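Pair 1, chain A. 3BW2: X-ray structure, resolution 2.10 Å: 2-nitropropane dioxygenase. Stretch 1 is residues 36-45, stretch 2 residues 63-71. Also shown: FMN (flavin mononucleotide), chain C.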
# COMPACT_ATOMS: atom_id res chain seq x y z
N GLY A 36 -9.86 9.14 -22.78
CA GLY A 36 -9.42 9.39 -21.42
C GLY A 36 -9.14 10.87 -21.22
O GLY A 36 -9.38 11.67 -22.12
N LEU A 37 -8.63 11.22 -20.05
CA LEU A 37 -8.30 12.62 -19.76
C LEU A 37 -6.79 12.80 -19.80
O LEU A 37 -6.09 12.38 -18.88
CB LEU A 37 -8.83 13.02 -18.37
CG LEU A 37 -8.59 14.48 -17.99
CD1 LEU A 37 -9.37 15.40 -18.94
CD2 LEU A 37 -9.04 14.72 -16.55
N GLY A 38 -6.30 13.43 -20.86
CA GLY A 38 -4.88 13.68 -20.99
C GLY A 38 -4.49 14.82 -20.06
O GLY A 38 -5.32 15.67 -19.73
N PHE A 39 -3.23 14.84 -19.65
CA PHE A 39 -2.74 15.88 -18.74
C PHE A 39 -1.40 16.46 -19.15
O PHE A 39 -0.52 15.76 -19.65
CB PHE A 39 -2.59 15.31 -17.32
CG PHE A 39 -3.56 15.88 -16.33
CD1 PHE A 39 -4.71 15.18 -15.98
CD2 PHE A 39 -3.32 17.11 -15.73
CE1 PHE A 39 -5.61 15.70 -15.06
CE2 PHE A 39 -4.22 17.64 -14.80
CZ PHE A 39 -5.36 16.93 -14.47
N LEU A 40 -1.25 17.76 -18.91
CA LEU A 40 0.01 18.45 -19.17
C LEU A 40 0.59 18.74 -17.79
O LEU A 40 -0.16 18.93 -16.83
CB LEU A 40 -0.23 19.78 -19.91
CG LEU A 40 -0.64 19.73 -21.38
CD1 LEU A 40 -0.88 21.15 -21.89
CD2 LEU A 40 0.46 19.05 -22.20
N ALA A 41 1.91 18.76 -17.70
CA ALA A 41 2.57 19.03 -16.43
C ALA A 41 3.24 20.40 -16.51
O ALA A 41 4.11 20.61 -17.34
CB ALA A 41 3.62 17.96 -16.15
N ALA A 42 2.82 21.32 -15.64
CA ALA A 42 3.42 22.65 -15.64
C ALA A 42 4.57 22.73 -14.63
O ALA A 42 5.28 23.74 -14.54
CB ALA A 42 2.34 23.70 -15.31
N GLY A 43 4.75 21.65 -13.87
CA GLY A 43 5.81 21.60 -12.88
C GLY A 43 7.19 21.83 -13.47
O GLY A 43 7.58 21.19 -14.45
N TYR A 44 7.92 22.77 -12.87
CA TYR A 44 9.27 23.13 -13.29
C TYR A 44 9.36 23.93 -14.59
O TYR A 44 10.46 24.30 -15.01
CB TYR A 44 10.16 21.88 -13.37
CG TYR A 44 10.17 21.07 -12.09
CD1 TYR A 44 10.39 21.68 -10.86
CD2 TYR A 44 9.92 19.70 -12.11
CE1 TYR A 44 10.37 20.94 -9.67
CE2 TYR A 44 9.89 18.95 -10.93
CZ TYR A 44 10.12 19.58 -9.72
OH TYR A 44 10.09 18.85 -8.54
N LYS A 45 8.23 24.20 -15.24
CA LYS A 45 8.25 24.99 -16.47
C LYS A 45 7.92 26.44 -16.12
O LYS A 45 7.46 26.72 -15.02
CB LYS A 45 7.21 24.50 -17.48
CG LYS A 45 7.34 23.04 -17.89
CD LYS A 45 6.68 22.81 -19.25
CE LYS A 45 6.03 21.44 -19.36
NZ LYS A 45 6.91 20.30 -18.95
N ARG A 63 -10.81 17.73 -27.32
CA ARG A 63 -11.38 17.09 -26.14
C ARG A 63 -10.78 17.63 -24.84
O ARG A 63 -9.68 18.18 -24.84
CB ARG A 63 -11.18 15.57 -26.25
CG ARG A 63 -11.73 15.04 -27.58
CD ARG A 63 -11.66 13.53 -27.68
NE ARG A 63 -12.21 13.06 -28.95
CZ ARG A 63 -13.48 13.24 -29.33
NH1 ARG A 63 -14.33 13.86 -28.53
NH2 ARG A 63 -13.89 12.79 -30.51
N PRO A 64 -11.49 17.47 -23.72
CA PRO A 64 -11.03 17.96 -22.41
C PRO A 64 -9.69 17.38 -21.97
O PRO A 64 -9.40 16.20 -22.19
CB PRO A 64 -12.16 17.55 -21.46
CG PRO A 64 -13.36 17.48 -22.36
CD PRO A 64 -12.81 16.82 -23.59
N PHE A 65 -8.88 18.23 -21.34
CA PHE A 65 -7.57 17.84 -20.85
C PHE A 65 -7.28 18.62 -19.57
O PHE A 65 -8.00 19.57 -19.24
CB PHE A 65 -6.49 18.14 -21.90
CG PHE A 65 -6.34 19.60 -22.21
CD1 PHE A 65 -5.59 20.43 -21.38
CD2 PHE A 65 -6.96 20.16 -23.32
CE1 PHE A 65 -5.45 21.79 -21.65
CE2 PHE A 65 -6.83 21.52 -23.61
CZ PHE A 65 -6.08 22.34 -22.77
N GLY A 66 -6.23 18.22 -18.86
CA GLY A 66 -5.89 18.91 -17.64
C GLY A 66 -4.48 19.46 -17.63
O GLY A 66 -3.64 19.08 -18.45
N VAL A 67 -4.24 20.38 -16.71
CA VAL A 67 -2.93 21.00 -16.53
C VAL A 67 -2.68 20.94 -15.02
O VAL A 67 -3.53 21.33 -14.22
CB VAL A 67 -2.92 22.48 -17.00
CG1 VAL A 67 -1.55 23.10 -16.74
CG2 VAL A 67 -3.25 22.56 -18.49
N ASN A 68 -1.51 20.44 -14.63
CA ASN A 68 -1.17 20.31 -13.22
C ASN A 68 -0.14 21.35 -12.80
O ASN A 68 0.81 21.61 -13.53
CB ASN A 68 -0.66 18.88 -12.97
CG ASN A 68 -0.07 18.70 -11.58
OD1 ASN A 68 1.13 18.88 -11.37
ND2 ASN A 68 -0.92 18.34 -10.62
N VAL A 69 -0.34 21.95 -11.64
CA VAL A 69 0.61 22.95 -11.15
C VAL A 69 1.07 22.64 -9.73
O VAL A 69 0.33 22.06 -8.94
CB VAL A 69 0.01 24.38 -11.19
CG1 VAL A 69 -0.52 24.69 -12.59
CG2 VAL A 69 -1.07 24.52 -10.17
N PHE A 70 2.31 23.01 -9.41
CA PHE A 70 2.86 22.78 -8.08
C PHE A 70 2.59 23.96 -7.17
O PHE A 70 2.68 25.12 -7.60
CB PHE A 70 4.38 22.56 -8.14
CG PHE A 70 4.80 21.35 -8.92
CD1 PHE A 70 3.90 20.32 -9.20
CD2 PHE A 70 6.13 21.20 -9.32
CE1 PHE A 70 4.32 19.17 -9.87
CE2 PHE A 70 6.56 20.05 -9.98
CZ PHE A 70 5.65 19.03 -10.25
N MET A 71 2.25 23.67 -5.92
CA MET A 71 1.99 24.72 -4.94
C MET A 71 3.32 25.30 -4.51
O MET A 71 4.32 24.58 -4.41
CB MET A 71 1.29 24.15 -3.70
CG MET A 71 -0.10 23.60 -3.94
SD MET A 71 -1.21 24.88 -4.55
CE MET A 71 -1.12 26.07 -3.22
N1 FMN C . 1.94 14.22 -10.11
C2 FMN C . 1.68 15.60 -10.21
O2 FMN C . 0.69 16.08 -9.67
N3 FMN C . 2.53 16.43 -10.92
C4 FMN C . 3.66 15.96 -11.57
O4 FMN C . 4.40 16.74 -12.20
C4A FMN C . 3.93 14.56 -11.50
N5 FMN C . 5.04 14.02 -12.15
C5A FMN C . 5.30 12.65 -12.12
C6 FMN C . 6.43 12.14 -12.82
C7 FMN C . 6.75 10.73 -12.84
C7M FMN C . 7.39 10.27 -14.17
C8 FMN C . 5.83 9.88 -12.12
C8M FMN C . 5.54 8.44 -12.54
C9 FMN C . 4.71 10.38 -11.39
C9A FMN C . 4.44 11.77 -11.39
N10 FMN C . 3.32 12.32 -10.70
C10 FMN C . 3.05 13.70 -10.76
C1' FMN C . 2.48 11.45 -9.76
C2' FMN C . 1.20 11.04 -10.52
O2' FMN C . 0.26 12.09 -10.43
C3' FMN C . 0.52 9.76 -9.91
O3' FMN C . 0.24 10.07 -8.55
C4' FMN C . 1.38 8.49 -9.96
O4' FMN C . 1.93 8.39 -11.27
C5' FMN C . 0.52 7.23 -9.65
O5' FMN C . 1.31 6.01 -9.69
P FMN C . 1.62 5.07 -11.00
O1P FMN C . 0.26 5.44 -11.50
O2P FMN C . 1.85 4.04 -9.90
O3P FMN C . 2.73 6.06 -11.27
O HOH W 1 -10.78 13.94 -22.73
O HOH W 2 3.26 19.15 -13.26

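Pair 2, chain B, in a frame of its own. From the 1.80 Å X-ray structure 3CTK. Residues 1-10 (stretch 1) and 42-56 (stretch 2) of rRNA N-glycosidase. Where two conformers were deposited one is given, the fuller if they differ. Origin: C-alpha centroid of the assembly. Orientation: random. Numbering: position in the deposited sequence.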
# COMPACT_ATOMS: atom_id res chain seq x y z
N TYR B 1 12.76 10.74 -8.54
CA TYR B 1 11.46 10.38 -7.90
C TYR B 1 11.29 11.14 -6.59
O TYR B 1 12.26 11.37 -5.86
CB TYR B 1 11.42 8.86 -7.64
CG TYR B 1 11.60 8.03 -8.89
CD1 TYR B 1 12.63 7.09 -8.99
CD2 TYR B 1 10.75 8.19 -9.99
CE1 TYR B 1 12.81 6.34 -10.15
CE2 TYR B 1 10.92 7.44 -11.16
CZ TYR B 1 11.96 6.52 -11.23
OH TYR B 1 12.14 5.78 -12.37
N ASN B 2 10.05 11.52 -6.28
CA ASN B 2 9.79 12.25 -5.04
C ASN B 2 9.73 11.29 -3.86
O ASN B 2 9.47 10.10 -4.04
CB ASN B 2 8.47 13.02 -5.12
CG ASN B 2 8.46 14.05 -6.24
OD1 ASN B 2 9.49 14.65 -6.55
ND2 ASN B 2 7.30 14.26 -6.84
N THR B 3 9.97 11.81 -2.67
CA THR B 3 9.96 11.02 -1.44
C THR B 3 9.03 11.60 -0.38
O THR B 3 8.96 12.81 -0.20
CB THR B 3 11.37 10.94 -0.82
OG1 THR B 3 12.28 10.32 -1.74
CG2 THR B 3 11.34 10.14 0.48
N VAL B 4 8.30 10.72 0.30
CA VAL B 4 7.42 11.11 1.39
C VAL B 4 7.99 10.32 2.56
O VAL B 4 8.40 9.18 2.40
CB VAL B 4 5.96 10.69 1.13
CG1 VAL B 4 5.40 11.47 -0.06
CG2 VAL B 4 5.87 9.20 0.87
N SER B 5 8.04 10.93 3.75
CA SER B 5 8.63 10.25 4.90
C SER B 5 7.72 10.05 6.10
O SER B 5 6.80 10.84 6.34
CB SER B 5 9.89 10.99 5.34
OG SER B 5 10.83 11.08 4.29
N PHE B 6 7.99 8.99 6.85
CA PHE B 6 7.23 8.67 8.05
C PHE B 6 8.15 8.05 9.10
O PHE B 6 8.77 7.01 8.86
CB PHE B 6 6.09 7.69 7.71
CG PHE B 6 5.20 7.36 8.88
CD1 PHE B 6 4.70 8.37 9.69
CD2 PHE B 6 4.85 6.04 9.15
CE1 PHE B 6 3.85 8.08 10.76
CE2 PHE B 6 4.00 5.74 10.22
CZ PHE B 6 3.50 6.75 11.03
N ASN B 7 8.26 8.71 10.25
CA ASN B 7 9.09 8.21 11.33
C ASN B 7 8.18 7.50 12.32
O ASN B 7 7.21 8.08 12.81
CB ASN B 7 9.83 9.36 12.02
CG ASN B 7 10.79 8.88 13.08
OD1 ASN B 7 10.38 8.35 14.12
ND2 ASN B 7 12.09 9.04 12.83
N LEU B 8 8.48 6.23 12.61
CA LEU B 8 7.65 5.43 13.50
C LEU B 8 7.64 5.90 14.96
O LEU B 8 6.90 5.36 15.78
CB LEU B 8 8.05 3.96 13.41
CG LEU B 8 7.98 3.36 12.00
CD1 LEU B 8 8.27 1.87 12.06
CD2 LEU B 8 6.60 3.62 11.40
N GLY B 9 8.46 6.90 15.27
CA GLY B 9 8.50 7.44 16.61
C GLY B 9 7.56 8.63 16.71
O GLY B 9 7.40 9.22 17.78
N GLU B 10 6.93 8.98 15.59
CA GLU B 10 6.00 10.10 15.52
C GLU B 10 4.71 9.62 14.88
O GLU B 10 4.29 10.14 13.85
CB GLU B 10 6.59 11.23 14.66
CG GLU B 10 8.08 11.43 14.80
CD GLU B 10 8.59 12.59 13.97
OE1 GLU B 10 8.10 12.77 12.83
OE2 GLU B 10 9.49 13.32 14.45
N ALA B 42 5.54 8.72 -17.64
CA ALA B 42 6.95 8.67 -18.01
C ALA B 42 7.75 7.87 -16.98
O ALA B 42 7.48 7.95 -15.79
CB ALA B 42 7.50 10.07 -18.13
N ASP B 43 8.74 7.12 -17.45
CA ASP B 43 9.54 6.32 -16.53
C ASP B 43 10.16 7.14 -15.40
O ASP B 43 10.34 6.64 -14.29
CB ASP B 43 10.65 5.57 -17.29
CG ASP B 43 10.11 4.49 -18.21
OD1 ASP B 43 9.01 3.95 -17.96
OD2 ASP B 43 10.80 4.17 -19.20
N ASP B 44 10.46 8.41 -15.67
CA ASP B 44 11.08 9.28 -14.67
C ASP B 44 10.12 9.76 -13.58
O ASP B 44 10.55 10.42 -12.63
CB ASP B 44 11.69 10.50 -15.36
CG ASP B 44 10.64 11.41 -15.98
OD1 ASP B 44 9.57 10.89 -16.36
OD2 ASP B 44 10.90 12.62 -16.12
N LYS B 45 8.84 9.44 -13.71
CA LYS B 45 7.85 9.84 -12.71
C LYS B 45 7.00 8.65 -12.30
O LYS B 45 5.97 8.79 -11.63
CB LYS B 45 6.95 10.94 -13.28
CG LYS B 45 7.68 12.24 -13.60
CD LYS B 45 6.71 13.33 -14.06
CE LYS B 45 6.03 12.96 -15.36
NZ LYS B 45 5.16 14.06 -15.87
N ARG B 46 7.46 7.47 -12.70
CA ARG B 46 6.76 6.22 -12.44
C ARG B 46 6.69 5.76 -10.99
O ARG B 46 5.77 5.03 -10.62
CB ARG B 46 7.40 5.11 -13.31
CG ARG B 46 6.73 3.74 -13.22
CD ARG B 46 5.28 3.75 -13.69
NE ARG B 46 4.70 2.40 -13.64
CZ ARG B 46 4.91 1.47 -14.57
NH1 ARG B 46 5.67 1.73 -15.62
NH2 ARG B 46 4.39 0.26 -14.42
N PHE B 47 7.63 6.19 -10.15
CA PHE B 47 7.63 5.76 -8.75
C PHE B 47 7.70 6.87 -7.72
O PHE B 47 8.18 7.97 -7.99
CB PHE B 47 8.80 4.80 -8.48
CG PHE B 47 8.85 3.61 -9.39
CD1 PHE B 47 9.72 3.59 -10.47
CD2 PHE B 47 8.00 2.53 -9.18
CE1 PHE B 47 9.75 2.50 -11.34
CE2 PHE B 47 8.03 1.43 -10.04
CZ PHE B 47 8.91 1.42 -11.12
N VAL B 48 7.19 6.57 -6.53
CA VAL B 48 7.26 7.50 -5.41
C VAL B 48 7.95 6.68 -4.32
O VAL B 48 7.69 5.49 -4.17
CB VAL B 48 5.87 7.96 -4.92
CG1 VAL B 48 5.00 6.77 -4.55
CG2 VAL B 48 6.02 8.89 -3.71
N LEU B 49 8.86 7.32 -3.59
CA LEU B 49 9.59 6.62 -2.54
C LEU B 49 9.05 6.98 -1.16
O LEU B 49 8.75 8.14 -0.87
CB LEU B 49 11.08 6.97 -2.63
CG LEU B 49 11.70 6.72 -4.02
CD1 LEU B 49 13.13 7.23 -4.06
CD2 LEU B 49 11.64 5.24 -4.34
N VAL B 50 8.91 5.96 -0.31
CA VAL B 50 8.41 6.14 1.04
C VAL B 50 9.49 5.74 2.04
O VAL B 50 9.81 4.56 2.19
CB VAL B 50 7.15 5.27 1.28
CG1 VAL B 50 6.68 5.39 2.72
CG2 VAL B 50 6.04 5.71 0.33
N ASP B 51 10.06 6.74 2.71
CA ASP B 51 11.12 6.51 3.70
C ASP B 51 10.53 6.26 5.08
O ASP B 51 9.97 7.17 5.69
CB ASP B 51 12.06 7.72 3.76
CG ASP B 51 13.02 7.77 2.59
OD1 ASP B 51 12.80 7.05 1.59
OD2 ASP B 51 14.00 8.54 2.67
N ILE B 52 10.67 5.04 5.57
CA ILE B 52 10.16 4.68 6.89
C ILE B 52 11.34 4.48 7.83
O ILE B 52 12.20 3.63 7.58
CB ILE B 52 9.34 3.38 6.83
CG1 ILE B 52 8.21 3.53 5.81
CG2 ILE B 52 8.77 3.05 8.22
CD1 ILE B 52 7.48 2.24 5.51
N THR B 53 11.36 5.25 8.91
CA THR B 53 12.45 5.17 9.89
C THR B 53 11.93 4.68 11.24
O THR B 53 10.92 5.16 11.74
CB THR B 53 13.12 6.54 10.08
OG1 THR B 53 13.56 7.04 8.81
CG2 THR B 53 14.31 6.43 11.02
N THR B 54 12.65 3.74 11.84
CA THR B 54 12.28 3.17 13.13
C THR B 54 12.83 4.01 14.28
O THR B 54 13.68 4.88 14.08
CB THR B 54 12.85 1.74 13.29
OG1 THR B 54 14.28 1.80 13.29
CG2 THR B 54 12.37 0.85 12.15
N THR B 55 12.36 3.74 15.50
CA THR B 55 12.86 4.48 16.65
C THR B 55 14.30 4.03 16.91
O THR B 55 15.05 4.70 17.61
CB THR B 55 12.02 4.21 17.93
OG1 THR B 55 12.03 2.81 18.24
CG2 THR B 55 10.59 4.68 17.73
N SER B 56 14.68 2.90 16.32
CA SER B 56 16.03 2.37 16.47
C SER B 56 16.95 2.98 15.41
O SER B 56 18.09 2.55 15.23
CB SER B 56 16.03 0.84 16.35
OG SER B 56 15.50 0.43 15.11
O HOH W 3 13.02 10.42 -11.52
O HOH W 4 7.87 10.59 -7.81
O HOH W 5 14.19 8.40 -0.79
O HOH W 6 13.32 10.16 5.03
O HOH W 7 14.12 7.44 14.82

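What backbone arrangement do the two pairs share? Each joins two parallel strands, and 14 central residues superpose with an RMSD of 0.8 Å. In pair 1 the ladder includes G66(A) N to G38(A) O at 2.8 Å, L40(A) N to G66(A) O at 2.8 Å and N68(A) N to L40(A) O at 3.0 Å. Pair 2 repeats these bonds at matching positions: L49(B) N to N2(B) O at 2.9 Å, V4(B) N to L49(B) O at 2.9 Å and D51(B) N to V4(B) O at 3.0 Å. The fourth rung matches too, A42(A) N to N68(A) O and F6(B) N to D51(B) O, both 2.9 Å. Pair 2 then carries the ladder further, to L8(B) N bonding T53(B) O at 2.8 Å.

How is the space over the matched G66(A) and L49(B) filled? In pair 1 the ring of F39(A) lies across the neighbouring strand, with G66(A) CA 3.6 Å from the ring centroid of F39(A) and over its face. The glycine makes this possible: an ideal CB there would come within 2.3 Å of F39(A) CZ. In pair 2 the bulk changes sides. L49(B) supplies the larger side chain and T3(B), which matches F39(A), the smaller one, with T3(B) OG1 3.7 Å from L49(B) CB.

Where do the side chains agree best? L40(A) matches V4(B), and V67(A) matches V50(B), whose side-chain centres fall 0.3 Å apart. Both couples are aliphatic: L40(A) CB lies 4.3 Å from V67(A) CG2, while V4(B) CG2 approaches V50(B) CG2 to 3.5 Å.

What do the matched N68(A) and D51(B) do? Both extend polar groups from the same face as F39(A) or T3(B). N68(A) OD1 accepts a hydrogen bond from FMN N3 at 2.9 Å, placing this strand against the flavin, and water 2 lies 2.9 Å from N68(A) OD1 as well. The carboxylate of D51(B) has water at both oxygens: water 5 bonds D51(B) OD1 at 3.1 Å and T3(B) OG1 at 2.9 Å, and water 6 bonds D51(B) OD2 at 2.9 Å and S5(B) OG at 2.8 Å.

How do aromatic rings close the contacts? Each pair has an edge-to-face couple, at opposite ends of the ladder. In pair 1 the edge of F70(A) points at the face of Y44(A), centroids 5.1 Å apart, and G43(A) CA sits 3.6 Å from the F70(A) ring centroid. In pair 2, F47(B) turns its edge to the face of Y1(B), centroids 5.6 Å apart, while Y1(B) OH donates to D43(B) O at 2.8 Å.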